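Glycosaminoglycan xylosylkinase (Hydra vulgaris, PDB 5XOM) probably acts as a sugar kinase of the Fam20 family, phosphorylating the xylose of the linkage region that joins glycosaminoglycan chains to proteins. Local coordinates at residues Leu94-Ser99 with Val108-Lys113; Val220-His225 with Arg278-Tyr283; Phe269-Gly274 with Leu368-Asp373. All blocks are in the same frame, centred on the assembly; numbering follows the deposited sequence.

Interaction 1 (Leu94-Ser99 with Val108-Lys113); sequences LKAMFS and VVFKPK
F98 and F110 meet across a beta hairpin, strands 96-100 and 106-112, in a five-stranded antiparallel sheet that probably corresponds to the small lobe of the kinase fold. A96 with F110 and F98 with V108 form hydrogen-bonded pairs, and M97 with V109 is the non-hydrogen-bonded pair between them. F110 N reaches A96 O at 2.8 Å with an N-H...O angle of 171°, while F98 N reaches V108 O at 3.0 Å. A96, F98, V108 and F110 share one face of the sheet. There F98 CG lies anti to its own carbonyl carbon (chi1 -65°), and the ring extends toward the second strand, its CE2 3.5 Å from F110 CG. The ring planes are 19° from parallel but slid apart, with centroids separated by 4.9 Å, and F110 CB makes a CH-pi contact over the F98 face. V108 CG2 sits 3.7 Å from F98 CB. I158 of strand 153-159 touches both phenylalanine side chains. An alanine at F98 would probably deprive F110 of its aromatic neighbour and open a gap beside I158. K111 projects elsewhere, salt-bridged to D130 and E135, consistent with the lysine-glutamate pair of kinases. The chemistry thus divides: backbone bonds fix the hairpin register, and on the phenylalanine face side chain meets side chain through carbon only.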
loop_
_atom_site.group_PDB
_atom_site.type_symbol
_atom_site.label_atom_id
_atom_site.label_comp_id
_atom_site.label_asym_id
_atom_site.label_seq_id
_atom_site.Cartn_x
_atom_site.Cartn_y
_atom_site.Cartn_z
ATOM N N LEU A 94 15.303 -5.661 31.423
ATOM C CA LEU A 94 15.663 -4.251 31.444
ATOM C C LEU A 94 15.261 -3.612 30.122
ATOM O O LEU A 94 15.621 -4.106 29.047
ATOM C CB LEU A 94 17.160 -4.083 31.696
ATOM C CG LEU A 94 17.701 -2.659 31.581
ATOM C CD1 LEU A 94 16.925 -1.746 32.512
ATOM C CD2 LEU A 94 19.184 -2.640 31.941
ATOM N N LYS A 95 14.488 -2.537 30.201
ATOM C CA LYS A 95 14.080 -1.775 29.030
ATOM C C LYS A 95 13.709 -0.372 29.487
ATOM O O LYS A 95 13.671 -0.079 30.683
ATOM C CB LYS A 95 12.911 -2.445 28.304
ATOM C CG LYS A 95 11.618 -2.460 29.106
ATOM C CD LYS A 95 10.612 -3.424 28.490
ATOM C CE LYS A 95 9.323 -3.489 29.295
ATOM N NZ LYS A 95 8.383 -4.495 28.723
ATOM N N ALA A 96 13.412 0.485 28.520
ATOM C CA ALA A 96 12.935 1.830 28.778
ATOM C C ALA A 96 11.730 2.096 27.887
ATOM O O ALA A 96 11.437 1.337 26.959
ATOM C CB ALA A 96 14.026 2.884 28.538
ATOM N N MET A 97 11.018 3.175 28.179
ATOM C CA MET A 97 9.886 3.603 27.368
ATOM C C MET A 97 10.149 5.041 26.933
ATOM O O MET A 97 10.426 5.901 27.774
ATOM C CB MET A 97 8.588 3.452 28.174
ATOM C CG MET A 97 7.271 3.649 27.433
ATOM S SD MET A 97 7.002 5.261 26.666
ATOM C CE MET A 97 6.136 6.131 27.957
ATOM N N PHE A 98 10.123 5.289 25.622
ATOM C CA PHE A 98 10.337 6.617 25.060
ATOM C C PHE A 98 9.039 7.163 24.479
ATOM O O PHE A 98 8.282 6.437 23.829
ATOM C CB PHE A 98 11.390 6.604 23.944
ATOM C CG PHE A 98 12.776 6.240 24.405
ATOM C CD1 PHE A 98 13.134 6.310 25.740
ATOM C CD2 PHE A 98 13.735 5.844 23.477
ATOM C CE1 PHE A 98 14.424 5.983 26.150
ATOM C CE2 PHE A 98 15.023 5.517 23.879
ATOM C CZ PHE A 98 15.366 5.587 25.213
ATOM N N SER A 99 8.789 8.446 24.701
ATOM C CA SER A 99 7.729 9.175 24.021
ATOM C C SER A 99 8.343 9.916 22.841
ATOM O O SER A 99 9.231 10.746 23.034
ATOM C CB SER A 99 7.048 10.154 24.967
ATOM O OG SER A 99 6.346 9.439 25.961
ATOM N N VAL A 108 7.179 4.217 22.386
ATOM C CA VAL A 108 7.894 3.018 21.966
ATOM C C VAL A 108 8.545 2.366 23.178
ATOM O O VAL A 108 8.860 3.026 24.174
ATOM C CB VAL A 108 8.967 3.306 20.886
ATOM C CG1 VAL A 108 8.318 3.786 19.593
ATOM C CG2 VAL A 108 10.008 4.310 21.392
ATOM N N VAL A 109 8.708 1.050 23.100
ATOM C CA VAL A 109 9.602 0.322 23.991
ATOM C C VAL A 109 11.018 0.433 23.441
ATOM O O VAL A 109 11.231 0.326 22.226
ATOM C CB VAL A 109 9.163 -1.151 24.109
ATOM C CG1 VAL A 109 10.164 -1.953 24.945
ATOM C CG2 VAL A 109 7.754 -1.255 24.678
ATOM N N PHE A 110 11.996 0.659 24.319
ATOM C CA PHE A 110 13.404 0.692 23.932
ATOM C C PHE A 110 14.143 -0.478 24.564
ATOM O O PHE A 110 14.211 -0.582 25.793
ATOM C CB PHE A 110 14.075 2.007 24.328
ATOM C CG PHE A 110 15.545 2.036 24.021
ATOM C CD1 PHE A 110 15.986 2.073 22.707
ATOM C CD2 PHE A 110 16.487 2.011 25.041
ATOM C CE1 PHE A 110 17.340 2.092 22.414
ATOM C CE2 PHE A 110 17.847 2.032 24.753
ATOM C CZ PHE A 110 18.270 2.072 23.437
ATOM N N LYS A 111 14.667 -1.366 23.723
ATOM C CA LYS A 111 15.446 -2.516 24.168
ATOM C C LYS A 111 16.919 -2.301 23.857
ATOM O O LYS A 111 17.304 -2.312 22.677
ATOM C CB LYS A 111 14.936 -3.789 23.498
ATOM C CG LYS A 111 13.474 -4.015 23.798
ATOM C CD LYS A 111 13.144 -5.479 23.903
ATOM C CE LYS A 111 11.708 -5.637 24.339
ATOM N NZ LYS A 111 11.231 -7.023 24.138
ATOM N N PRO A 112 17.762 -2.082 24.860
ATOM C CA PRO A 112 19.182 -1.833 24.594
ATOM C C PRO A 112 19.921 -3.097 24.177
ATOM O O PRO A 112 19.532 -4.217 24.512
ATOM C CB PRO A 112 19.707 -1.296 25.936
ATOM C CG PRO A 112 18.768 -1.841 26.948
ATOM C CD PRO A 112 17.423 -1.942 26.288
ATOM N N LYS A 113 21.004 -2.897 23.434
ATOM C CA LYS A 113 21.952 -3.969 23.156
ATOM C C LYS A 113 22.543 -4.533 24.443
ATOM O O LYS A 113 22.946 -3.785 25.342
ATOM C CB LYS A 113 23.061 -3.439 22.250
ATOM C CG LYS A 113 24.227 -4.383 22.066
ATOM C CD LYS A 113 25.326 -3.737 21.242
ATOM C CE LYS A 113 26.672 -4.342 21.584
ATOM N NZ LYS A 113 27.253 -5.139 20.494
#

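Interaction 2 (Val220-His225 with Arg278-Tyr283); sequences VLKLPH and RHHYEY
The pairing of L221 with Y283 and L223 with Y281 is an antiparallel strand contact: strand 221-224 is the edge of a three-stranded sheet, and strand 280-286 is its middle member. Backbone bonds run both ways in each pair, for example L221 N to Y283 O at 3.0 Å and L223 N to Y281 O at 3.0 Å. H225 N extends the pairing beyond the strand, bonding to H279 O at 2.8 Å. On the face bearing the tyrosines, Y283 CG stands between its backbone N and carbonyl carbon (chi1 64°), and the ring lies against the opposite strand. L221 CB lies over that ring, offset toward the rim and 3.6 Å from CZ of Y283. L223 runs side by side with Y281, its CD1 3.5 Å from Y281 OH. The hydroxyl itself is engaged by Y254 and R259 of the same chain, and R259 also makes a cation-pi contact with Y283. Farther along, the Y281 ring turns its edge toward the H225 face in an offset edge-to-face pair, the planes at 84°; ND1 of H225 is bonded to W227 N. On the other face K222 and E282 point the same way, but their salt bridge is long, NZ to OE1 3.6 Å. P224 CA lies over one face of the H280 ring in a CH-pi contact, and H280 ND1 is 2.8 Å from H279 ND1 in a hydrogen bond of undecided direction. Hence the tyrosine face combines apolar contact with an anchored hydroxyl, whereas electrostatic attraction on the K222 face is likely to contribute less.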
loop_
_atom_site.group_PDB
_atom_site.type_symbol
_atom_site.label_atom_id
_atom_site.label_comp_id
_atom_site.label_asym_id
_atom_site.label_seq_id
_atom_site.Cartn_x
_atom_site.Cartn_y
_atom_site.Cartn_z
ATOM N N VAL A 220 -4.704 -5.203 24.399
ATOM C CA VAL A 220 -4.105 -6.525 24.291
ATOM C C VAL A 220 -4.496 -7.339 25.517
ATOM O O VAL A 220 -4.388 -6.855 26.650
ATOM C CB VAL A 220 -2.576 -6.424 24.151
ATOM C CG1 VAL A 220 -1.941 -7.774 24.327
ATOM C CG2 VAL A 220 -2.216 -5.848 22.790
ATOM N N LEU A 221 -4.957 -8.566 25.290
ATOM C CA LEU A 221 -5.286 -9.500 26.359
ATOM C C LEU A 221 -4.290 -10.653 26.360
ATOM O O LEU A 221 -3.830 -11.090 25.301
ATOM C CB LEU A 221 -6.713 -10.034 26.210
ATOM C CG LEU A 221 -7.823 -9.004 26.441
ATOM C CD1 LEU A 221 -9.177 -9.589 26.090
ATOM C CD2 LEU A 221 -7.804 -8.516 27.892
ATOM N N LYS A 222 -3.961 -11.141 27.552
ATOM C CA LYS A 222 -2.938 -12.158 27.738
ATOM C C LYS A 222 -3.534 -13.401 28.385
ATOM O O LYS A 222 -4.299 -13.304 29.348
ATOM C CB LYS A 222 -1.797 -11.614 28.597
ATOM C CG LYS A 222 -0.670 -12.595 28.846
ATOM C CD LYS A 222 0.171 -12.151 30.031
ATOM C CE LYS A 222 0.723 -10.750 29.817
ATOM N NZ LYS A 222 1.960 -10.747 28.989
ATOM N N LEU A 223 -3.169 -14.569 27.858
ATOM C CA LEU A 223 -3.543 -15.866 28.400
ATOM C C LEU A 223 -2.327 -16.776 28.444
ATOM O O LEU A 223 -1.384 -16.598 27.665
ATOM C CB LEU A 223 -4.648 -16.537 27.566
ATOM C CG LEU A 223 -6.041 -15.908 27.618
ATOM C CD1 LEU A 223 -6.997 -16.610 26.656
ATOM C CD2 LEU A 223 -6.577 -15.965 29.041
ATOM N N PRO A 224 -2.312 -17.750 29.355
ATOM C CA PRO A 224 -1.207 -18.719 29.372
ATOM C C PRO A 224 -1.219 -19.597 28.128
ATOM O O PRO A 224 -2.275 -20.018 27.653
ATOM C CB PRO A 224 -1.469 -19.543 30.642
ATOM C CG PRO A 224 -2.913 -19.333 30.947
ATOM C CD PRO A 224 -3.240 -17.947 30.483
ATOM N N HIS A 225 -0.026 -19.877 27.609
ATOM C CA HIS A 225 0.107 -20.730 26.433
ATOM C C HIS A 225 -0.081 -22.189 26.838
ATOM O O HIS A 225 0.595 -22.661 27.757
ATOM C CB HIS A 225 1.480 -20.548 25.795
ATOM C CG HIS A 225 1.543 -20.960 24.356
ATOM N ND1 HIS A 225 1.330 -22.257 23.944
ATOM C CD2 HIS A 225 1.836 -20.253 23.238
ATOM C CE1 HIS A 225 1.461 -22.327 22.631
ATOM N NE2 HIS A 225 1.771 -21.125 22.178
ATOM N N ARG A 278 7.658 -18.074 24.856
ATOM C CA ARG A 278 6.302 -17.528 24.810
ATOM C C ARG A 278 5.384 -18.356 25.717
ATOM O O ARG A 278 4.495 -19.083 25.275
ATOM C CB ARG A 278 5.793 -17.466 23.375
ATOM C CG ARG A 278 4.663 -16.452 23.186
ATOM C CD ARG A 278 4.224 -16.323 21.732
ATOM N NE ARG A 278 5.328 -15.974 20.839
ATOM C CZ ARG A 278 5.724 -14.730 20.585
ATOM N NH1 ARG A 278 5.110 -13.706 21.160
ATOM N NH2 ARG A 278 6.734 -14.510 19.753
ATOM N N HIS A 279 5.616 -18.218 27.026
ATOM C CA HIS A 279 4.828 -18.967 28.002
ATOM C C HIS A 279 3.430 -18.384 28.175
ATOM O O HIS A 279 2.489 -19.123 28.490
ATOM C CB HIS A 279 5.563 -19.018 29.347
ATOM C CG HIS A 279 6.061 -17.688 29.822
ATOM N ND1 HIS A 279 5.226 -16.716 30.328
ATOM C CD2 HIS A 279 7.313 -17.172 29.875
ATOM C CE1 HIS A 279 5.940 -15.655 30.665
ATOM N NE2 HIS A 279 7.210 -15.907 30.401
ATOM N N HIS A 280 3.275 -17.078 27.971
ATOM C CA HIS A 280 1.974 -16.436 27.844
ATOM C C HIS A 280 1.899 -15.775 26.477
ATOM O O HIS A 280 2.862 -15.144 26.035
ATOM C CB HIS A 280 1.747 -15.378 28.933
ATOM C CG HIS A 280 1.493 -15.947 30.292
ATOM N ND1 HIS A 280 2.466 -16.590 31.025
ATOM C CD2 HIS A 280 0.374 -15.965 31.054
ATOM C CE1 HIS A 280 1.958 -16.982 32.179
ATOM N NE2 HIS A 280 0.689 -16.616 32.221
ATOM N N TYR A 281 0.764 -15.919 25.801
ATOM C CA TYR A 281 0.569 -15.254 24.525
ATOM C C TYR A 281 -0.403 -14.093 24.688
ATOM O O TYR A 281 -1.147 -14.004 25.670
ATOM C CB TYR A 281 0.083 -16.235 23.448
ATOM C CG TYR A 281 -1.314 -16.789 23.649
ATOM C CD1 TYR A 281 -2.421 -16.138 23.118
ATOM C CD2 TYR A 281 -1.522 -17.969 24.349
ATOM C CE1 TYR A 281 -3.696 -16.639 23.284
ATOM C CE2 TYR A 281 -2.797 -18.482 24.522
ATOM C CZ TYR A 281 -3.881 -17.811 23.985
ATOM O OH TYR A 281 -5.155 -18.307 24.149
ATOM N N GLU A 282 -0.374 -13.188 23.715
ATOM C CA GLU A 282 -1.182 -11.980 23.740
ATOM C C GLU A 282 -1.939 -11.853 22.425
ATOM O O GLU A 282 -1.451 -12.269 21.370
ATOM C CB GLU A 282 -0.307 -10.744 23.987
ATOM C CG GLU A 282 0.283 -10.690 25.392
ATOM C CD GLU A 282 1.358 -9.627 25.553
ATOM O OE1 GLU A 282 1.091 -8.606 26.221
ATOM O OE2 GLU A 282 2.473 -9.812 25.016
ATOM N N TYR A 283 -3.137 -11.272 22.496
ATOM C CA TYR A 283 -3.995 -11.193 21.324
ATOM C C TYR A 283 -4.818 -9.913 21.353
ATOM O O TYR A 283 -5.060 -9.336 22.417
ATOM C CB TYR A 283 -4.908 -12.423 21.216
ATOM C CG TYR A 283 -5.913 -12.603 22.338
ATOM C CD1 TYR A 283 -5.564 -13.258 23.516
ATOM C CD2 TYR A 283 -7.222 -12.161 22.200
ATOM C CE1 TYR A 283 -6.493 -13.443 24.539
ATOM C CE2 TYR A 283 -8.160 -12.344 23.214
ATOM C CZ TYR A 283 -7.789 -12.983 24.379
ATOM O OH TYR A 283 -8.718 -13.159 25.381
#

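Interaction 3 (Phe269-Gly274 with Leu368-Asp373); sequences FDFLIG and LLLVQD
F271 and L272 of helix 259-273 pack against L368, L370 and V371 of helix 358-382, and where side chain meets side chain only carbon touches carbon. The F271 ring carries most of the join. Its CD2 is 3.5 Å from V371 CG2, and its CZ is 3.9 Å from L370 CD1, a methyl that lies in the plane of the ring, at its edge. The F271 and L370 side chains cross at about a right angle, while F271 and V371 slide past each other in opposite directions. F271 CG is anti to the backbone N (chi1 170°), a setting that starts the ring toward the partner helix. L272 leaves its backbone to one side, yet its CD2 comes within 3.6 Å of L368 N and 4.2 Å of V371 CG2, so one methyl touches two successive turns.

The short helical segments have axes 10.2 Å apart at closest and directions 141° apart, a roughly antiparallel arrangement; the buried surface, 203 Å² in total, is modest. Just beyond this first shell, helix 259-273 ends in a Schellman motif: N275 N turns back to D270 O and G274 N to F271 O, the latter bond weak. G274 has positive phi (80°), where a CB would press on the carbonyl O of I273, a conformation suited to glycine. L272 O also accepts a hydrogen bond from R367 NH1, tying that end to the neighbouring helix.

Further out, L368 touches A332 and T333, and V371 touches L329, all on helix 323-334. On its other flank helix 259-273 uses F269 and I273 to meet helix 132-144, with F269 also stacked on the ring of H294. Helix 259-273 is thus lodged between helix 358-382 and helix 132-144.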
loop_
_atom_site.group_PDB
_atom_site.type_symbol
_atom_site.label_atom_id
_atom_site.label_comp_id
_atom_site.label_asym_id
_atom_site.label_seq_id
_atom_site.Cartn_x
_atom_site.Cartn_y
_atom_site.Cartn_z
ATOM N N PHE A 269 6.616 -19.638 13.631
ATOM C CA PHE A 269 7.398 -18.408 13.659
ATOM C C PHE A 269 8.398 -18.424 14.811
ATOM O O PHE A 269 9.568 -18.075 14.632
ATOM C CB PHE A 269 6.443 -17.217 13.757
ATOM C CG PHE A 269 7.110 -15.885 13.999
ATOM C CD1 PHE A 269 7.677 -15.175 12.950
ATOM C CD2 PHE A 269 7.107 -15.312 15.266
ATOM C CE1 PHE A 269 8.266 -13.940 13.157
ATOM C CE2 PHE A 269 7.693 -14.061 15.486
ATOM C CZ PHE A 269 8.274 -13.378 14.422
ATOM N N ASP A 270 7.960 -18.860 15.995
ATOM C CA ASP A 270 8.863 -18.923 17.140
ATOM C C ASP A 270 9.956 -19.963 16.942
ATOM O O ASP A 270 11.087 -19.775 17.412
ATOM C CB ASP A 270 8.076 -19.211 18.419
ATOM C CG ASP A 270 7.400 -17.968 18.978
ATOM O OD1 ASP A 270 7.880 -16.842 18.692
ATOM O OD2 ASP A 270 6.394 -18.108 19.703
ATOM N N PHE A 271 9.634 -21.065 16.266
ATOM C CA PHE A 271 10.633 -22.095 16.002
ATOM C C PHE A 271 11.720 -21.584 15.068
ATOM O O PHE A 271 12.903 -21.890 15.267
ATOM C CB PHE A 271 9.970 -23.344 15.429
ATOM C CG PHE A 271 10.946 -24.364 14.905
ATOM C CD1 PHE A 271 11.754 -25.093 15.766
ATOM C CD2 PHE A 271 11.088 -24.557 13.544
ATOM C CE1 PHE A 271 12.664 -26.031 15.264
ATOM C CE2 PHE A 271 11.997 -25.482 13.046
ATOM C CZ PHE A 271 12.781 -26.215 13.900
ATOM N N LEU A 272 11.351 -20.812 14.035
ATOM C CA LEU A 272 12.365 -20.308 13.109
ATOM C C LEU A 272 13.324 -19.339 13.788
ATOM O O LEU A 272 14.521 -19.332 13.481
ATOM C CB LEU A 272 11.725 -19.640 11.891
ATOM C CG LEU A 272 10.756 -20.485 11.072
ATOM C CD1 LEU A 272 9.822 -19.580 10.270
ATOM C CD2 LEU A 272 11.538 -21.459 10.183
ATOM N N ILE A 273 12.825 -18.499 14.702
ATOM C CA ILE A 273 13.696 -17.524 15.353
ATOM C C ILE A 273 14.320 -18.055 16.637
ATOM O O ILE A 273 15.210 -17.395 17.197
ATOM C CB ILE A 273 12.947 -16.203 15.628
ATOM C CG1 ILE A 273 11.844 -16.393 16.673
ATOM C CG2 ILE A 273 12.385 -15.638 14.322
ATOM C CD1 ILE A 273 11.103 -15.103 17.015
ATOM N N GLY A 274 13.912 -19.233 17.102
ATOM C CA GLY A 274 14.475 -19.797 18.314
ATOM C C GLY A 274 13.904 -19.226 19.595
ATOM O O GLY A 274 14.599 -19.207 20.614
ATOM N N LEU A 368 13.502 -23.922 8.354
ATOM C CA LEU A 368 12.374 -23.964 7.434
ATOM C C LEU A 368 12.193 -25.364 6.863
ATOM O O LEU A 368 11.063 -25.863 6.774
ATOM C CB LEU A 368 12.569 -22.933 6.321
ATOM C CG LEU A 368 11.541 -22.898 5.185
ATOM C CD1 LEU A 368 10.133 -22.741 5.732
ATOM C CD2 LEU A 368 11.862 -21.774 4.215
ATOM N N LEU A 369 13.296 -26.037 6.518
ATOM C CA LEU A 369 13.196 -27.421 6.063
ATOM C C LEU A 369 12.684 -28.334 7.169
ATOM O O LEU A 369 11.938 -29.284 6.903
ATOM C CB LEU A 369 14.540 -27.925 5.543
ATOM C CG LEU A 369 15.057 -27.262 4.269
ATOM C CD1 LEU A 369 16.371 -27.899 3.849
ATOM C CD2 LEU A 369 14.020 -27.355 3.156
ATOM N N LEU A 370 13.109 -28.095 8.412
ATOM C CA LEU A 370 12.603 -28.899 9.516
ATOM C C LEU A 370 11.103 -28.690 9.716
ATOM O O LEU A 370 10.400 -29.618 10.131
ATOM C CB LEU A 370 13.370 -28.577 10.799
ATOM C CG LEU A 370 14.883 -28.835 10.793
ATOM C CD1 LEU A 370 15.529 -28.289 12.061
ATOM C CD2 LEU A 370 15.178 -30.335 10.619
ATOM N N VAL A 371 10.596 -27.485 9.429
ATOM C CA VAL A 371 9.154 -27.247 9.478
ATOM C C VAL A 371 8.450 -28.057 8.399
ATOM O O VAL A 371 7.440 -28.723 8.658
ATOM C CB VAL A 371 8.859 -25.745 9.326
ATOM C CG1 VAL A 371 7.377 -25.512 9.061
ATOM C CG2 VAL A 371 9.285 -24.998 10.562
ATOM N N GLN A 372 8.984 -28.020 7.178
ATOM C CA GLN A 372 8.414 -28.796 6.082
ATOM C C GLN A 372 8.364 -30.280 6.430
ATOM O O GLN A 372 7.365 -30.956 6.156
ATOM C CB GLN A 372 9.216 -28.546 4.808
ATOM C CG GLN A 372 8.728 -29.300 3.582
ATOM C CD GLN A 372 9.499 -28.912 2.329
ATOM O OE1 GLN A 372 8.915 -28.580 1.294
ATOM N NE2 GLN A 372 10.823 -28.972 2.413
ATOM N N ASP A 373 9.429 -30.802 7.045
ATOM C CA ASP A 373 9.445 -32.204 7.451
ATOM C C ASP A 373 8.328 -32.501 8.447
ATOM O O ASP A 373 7.641 -33.526 8.341
ATOM C CB ASP A 373 10.807 -32.566 8.048
ATOM C CG ASP A 373 11.929 -32.514 7.025
ATOM O OD1 ASP A 373 11.634 -32.446 5.811
ATOM O OD2 ASP A 373 13.108 -32.539 7.441
#

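Overall arrangement
Interactions 2 and 3 touch directly: R278 NE lies 2.6 Å from D270 OD2 in a salt bridge spanning the turn between helix 259-273 and strand 280-286. This turn probably matches the catalytic loop of the kinase fold. Their centres are 21 Å apart, and their segments alternate along the chain. Interaction 1 precedes both in sequence and stands apart, its nearest atoms about 9 Å from interaction 2 and about 11 Å from interaction 3, on the opposite side of the chain's centre from the latter. K111 makes a long, weak ion pair with D296, which suggests an active-site cleft between the regions. A NAG about 13 Å from the Y283 side chain is a glycan attached to the protein, and so does not mark a substrate pocket.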